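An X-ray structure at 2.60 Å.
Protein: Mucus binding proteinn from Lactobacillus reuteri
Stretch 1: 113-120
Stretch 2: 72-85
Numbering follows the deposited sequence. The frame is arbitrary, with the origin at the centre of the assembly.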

# COMPACT_ATOMS: atom_id res chain seq x y z
N PHE A 113 -13.38 -4.88 -0.16
CA PHE A 113 -12.08 -5.35 -0.60
C PHE A 113 -11.02 -4.59 0.19
O PHE A 113 -11.09 -3.37 0.30
CB PHE A 113 -11.89 -5.10 -2.09
CG PHE A 113 -12.76 -5.95 -2.95
CD1 PHE A 113 -12.34 -7.21 -3.34
CD2 PHE A 113 -13.99 -5.49 -3.40
CE1 PHE A 113 -13.14 -8.01 -4.14
CE2 PHE A 113 -14.79 -6.28 -4.20
CZ PHE A 113 -14.36 -7.54 -4.58
N LYS A 114 -10.04 -5.31 0.75
CA LYS A 114 -8.97 -4.69 1.53
C LYS A 114 -7.64 -5.19 1.02
O LYS A 114 -7.52 -6.36 0.65
CB LYS A 114 -9.11 -5.06 3.01
CG LYS A 114 -10.18 -4.29 3.76
CD LYS A 114 -10.49 -4.94 5.10
CE LYS A 114 -11.02 -3.91 6.09
NZ LYS A 114 -11.61 -4.56 7.30
N ARG A 115 -6.63 -4.32 0.98
CA ARG A 115 -5.26 -4.78 0.67
C ARG A 115 -4.20 -3.97 1.38
O ARG A 115 -4.38 -2.79 1.69
CB ARG A 115 -4.96 -4.79 -0.84
CG ARG A 115 -4.76 -3.42 -1.46
CD ARG A 115 -4.32 -3.53 -2.91
NE ARG A 115 -4.39 -2.25 -3.62
CZ ARG A 115 -4.24 -2.12 -4.94
NH1 ARG A 115 -4.01 -3.18 -5.70
NH2 ARG A 115 -4.32 -0.92 -5.50
N GLY A 116 -3.07 -4.61 1.63
CA GLY A 116 -1.93 -3.92 2.18
C GLY A 116 -1.05 -3.37 1.07
O GLY A 116 -1.30 -3.61 -0.11
N TYR A 117 -0.01 -2.64 1.45
CA TYR A 117 0.94 -2.08 0.50
C TYR A 117 2.25 -1.77 1.19
O TYR A 117 2.34 -1.83 2.41
CB TYR A 117 0.36 -0.82 -0.13
CG TYR A 117 -0.20 0.14 0.87
CD1 TYR A 117 -1.54 0.10 1.22
CD2 TYR A 117 0.60 1.09 1.47
CE1 TYR A 117 -2.07 0.99 2.14
CE2 TYR A 117 0.08 1.98 2.40
CZ TYR A 117 -1.26 1.92 2.72
OH TYR A 117 -1.78 2.80 3.65
N THR A 118 3.27 -1.44 0.41
CA THR A 118 4.55 -1.05 0.98
C THR A 118 4.92 0.37 0.56
O THR A 118 4.83 0.71 -0.62
CB THR A 118 5.66 -1.99 0.53
OG1 THR A 118 5.30 -3.33 0.88
CG2 THR A 118 6.97 -1.63 1.23
N THR A 119 5.33 1.19 1.53
CA THR A 119 5.73 2.57 1.26
C THR A 119 7.24 2.70 1.42
O THR A 119 7.82 2.04 2.28
CB THR A 119 5.04 3.56 2.22
OG1 THR A 119 3.63 3.36 2.19
CG2 THR A 119 5.33 4.98 1.80
N ASP A 120 7.86 3.52 0.57
CA ASP A 120 9.27 3.86 0.66
C ASP A 120 9.38 4.95 1.72
O ASP A 120 8.70 5.96 1.62
CB ASP A 120 9.71 4.40 -0.71
CG ASP A 120 11.21 4.70 -0.79
OD1 ASP A 120 11.76 5.40 0.09
OD2 ASP A 120 11.82 4.25 -1.79
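Stretch 2, residues 72-85: HGMTHTDATDKNAE

Stretch 2 lies along stretch 1 as an antiparallel β partner, paired at both ends of its course and looping away between them through two turns. Strand 74-77 runs beside strand 117-120 at a closest axial approach of 4.7 Å, with 154° between their N-to-C directions. Paired amides fix the register: T75 N to T119 O and T119 N to T75 O are both 2.9 Å and nearly straight, and Y117 N to T77 O (2.8 Å) and T77 N to Y117 O (3.0 Å) follow. Between these rungs T118 CA lies 4.5 Å from H76 CA; past the T119/T75 rung, D120 CA lies 4.9 Å from M74 CA. G116 CA packs 3.1 Å from T77 O, where a side chain would clash with T77 O and D78 CA. Type I turns D78-D81 and D81-A84 then bring the chain back to R115, whose N donates to E85 O (3.0 Å) and whose O accepts from E85 N (3.1 Å). On the face that carries R115, Y117, T77 and E85, R115 NE forms a salt bridge with E85 OE1 (2.9 Å). The Y117 ring packs against both T77 and the second turn: T77 CB lies over one face, 4.1 Å from the centroid, and Y117 OH donates to N83 O (2.7 Å). Water 1 joins T75 O (2.7 Å), T77 OG1 and T119 OG1 (both 2.8 Å). Ahead of strand 74-77, H72 ND1 donates to D120 OD2 (2.7 Å).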

# COMPACT_ATOMS: atom_id res chain seq x y z
N HIS A 72 16.96 2.42 0.96
CA HIS A 72 15.73 3.05 1.42
C HIS A 72 15.00 2.18 2.44
O HIS A 72 14.90 0.96 2.28
CB HIS A 72 14.79 3.35 0.25
CG HIS A 72 15.21 4.52 -0.57
ND1 HIS A 72 14.38 5.12 -1.50
CD2 HIS A 72 16.38 5.21 -0.62
CE1 HIS A 72 15.01 6.13 -2.07
NE2 HIS A 72 16.22 6.20 -1.56
N GLY A 73 14.49 2.82 3.48
CA GLY A 73 13.67 2.13 4.45
C GLY A 73 12.33 1.78 3.85
O GLY A 73 11.77 2.54 3.06
N MET A 74 11.80 0.63 4.22
CA MET A 74 10.46 0.25 3.77
C MET A 74 9.50 0.05 4.95
O MET A 74 9.85 -0.58 5.96
CB MET A 74 10.50 -1.01 2.90
CG MET A 74 11.30 -0.86 1.61
SD MET A 74 10.66 0.37 0.44
CE MET A 74 11.90 0.25 -0.86
N THR A 75 8.31 0.61 4.81
CA THR A 75 7.26 0.42 5.81
C THR A 75 6.11 -0.35 5.21
O THR A 75 5.50 0.07 4.23
CB THR A 75 6.72 1.76 6.32
OG1 THR A 75 7.70 2.38 7.17
CG2 THR A 75 5.45 1.53 7.11
N HIS A 76 5.79 -1.49 5.81
CA HIS A 76 4.68 -2.30 5.32
C HIS A 76 3.37 -2.09 6.10
O HIS A 76 3.30 -2.28 7.31
CB HIS A 76 5.06 -3.78 5.33
CG HIS A 76 3.95 -4.68 4.91
ND1 HIS A 76 3.28 -5.49 5.80
CD2 HIS A 76 3.38 -4.89 3.70
CE1 HIS A 76 2.35 -6.17 5.16
NE2 HIS A 76 2.39 -5.83 3.88
N THR A 77 2.34 -1.68 5.39
CA THR A 77 1.02 -1.58 5.98
C THR A 77 0.23 -2.76 5.44
O THR A 77 0.16 -2.93 4.22
CB THR A 77 0.33 -0.28 5.55
OG1 THR A 77 1.13 0.85 5.95
CG2 THR A 77 -1.03 -0.18 6.20
N ASP A 78 -0.35 -3.58 6.30
CA ASP A 78 -1.13 -4.71 5.77
C ASP A 78 -2.63 -4.54 5.90
O ASP A 78 -3.11 -3.61 6.54
CB ASP A 78 -0.70 -6.04 6.38
CG ASP A 78 -0.71 -6.01 7.87
OD1 ASP A 78 -1.80 -5.72 8.43
OD2 ASP A 78 0.37 -6.22 8.47
N ALA A 79 -3.35 -5.48 5.30
CA ALA A 79 -4.79 -5.38 5.05
C ALA A 79 -5.66 -5.22 6.30
O ALA A 79 -6.75 -4.66 6.23
CB ALA A 79 -5.24 -6.56 4.24
N THR A 80 -5.16 -5.69 7.44
CA THR A 80 -5.88 -5.55 8.72
C THR A 80 -5.63 -4.22 9.44
O THR A 80 -6.22 -3.96 10.49
CB THR A 80 -5.53 -6.69 9.70
OG1 THR A 80 -4.19 -6.50 10.19
CG2 THR A 80 -5.65 -8.06 9.02
N ASP A 81 -4.75 -3.38 8.91
CA ASP A 81 -4.42 -2.11 9.55
C ASP A 81 -5.50 -1.09 9.19
O ASP A 81 -6.18 -1.25 8.18
CB ASP A 81 -3.05 -1.62 9.08
CG ASP A 81 -2.55 -0.42 9.86
OD1 ASP A 81 -1.87 -0.62 10.90
OD2 ASP A 81 -2.83 0.73 9.44
N LYS A 82 -5.67 -0.06 10.02
CA LYS A 82 -6.64 0.99 9.73
C LYS A 82 -6.31 1.69 8.43
O LYS A 82 -7.20 2.17 7.73
CB LYS A 82 -6.66 2.03 10.83
CG LYS A 82 -6.99 1.48 12.19
CD LYS A 82 -7.29 2.61 13.18
CE LYS A 82 -6.36 3.81 12.96
NZ LYS A 82 -6.98 4.92 12.17
N ASN A 83 -5.02 1.74 8.14
CA ASN A 83 -4.52 2.42 6.95
C ASN A 83 -4.56 1.61 5.65
O ASN A 83 -4.20 2.10 4.58
CB ASN A 83 -3.12 2.96 7.21
CG ASN A 83 -3.16 4.26 7.96
OD1 ASN A 83 -4.22 4.70 8.37
ND2 ASN A 83 -2.00 4.89 8.12
N ALA A 84 -5.03 0.37 5.74
CA ALA A 84 -5.14 -0.46 4.56
C ALA A 84 -6.01 0.24 3.56
O ALA A 84 -6.87 1.05 3.94
CB ALA A 84 -5.73 -1.80 4.91
N GLU A 85 -5.79 -0.05 2.29
CA GLU A 85 -6.69 0.45 1.27
C GLU A 85 -7.96 -0.41 1.26
O GLU A 85 -7.89 -1.64 1.26
CB GLU A 85 -6.03 0.45 -0.11
CG GLU A 85 -6.92 1.10 -1.16
CD GLU A 85 -6.35 1.03 -2.57
OE1 GLU A 85 -5.30 0.37 -2.76
OE2 GLU A 85 -6.95 1.65 -3.48
O HOH W 1 3.33 1.63 4.34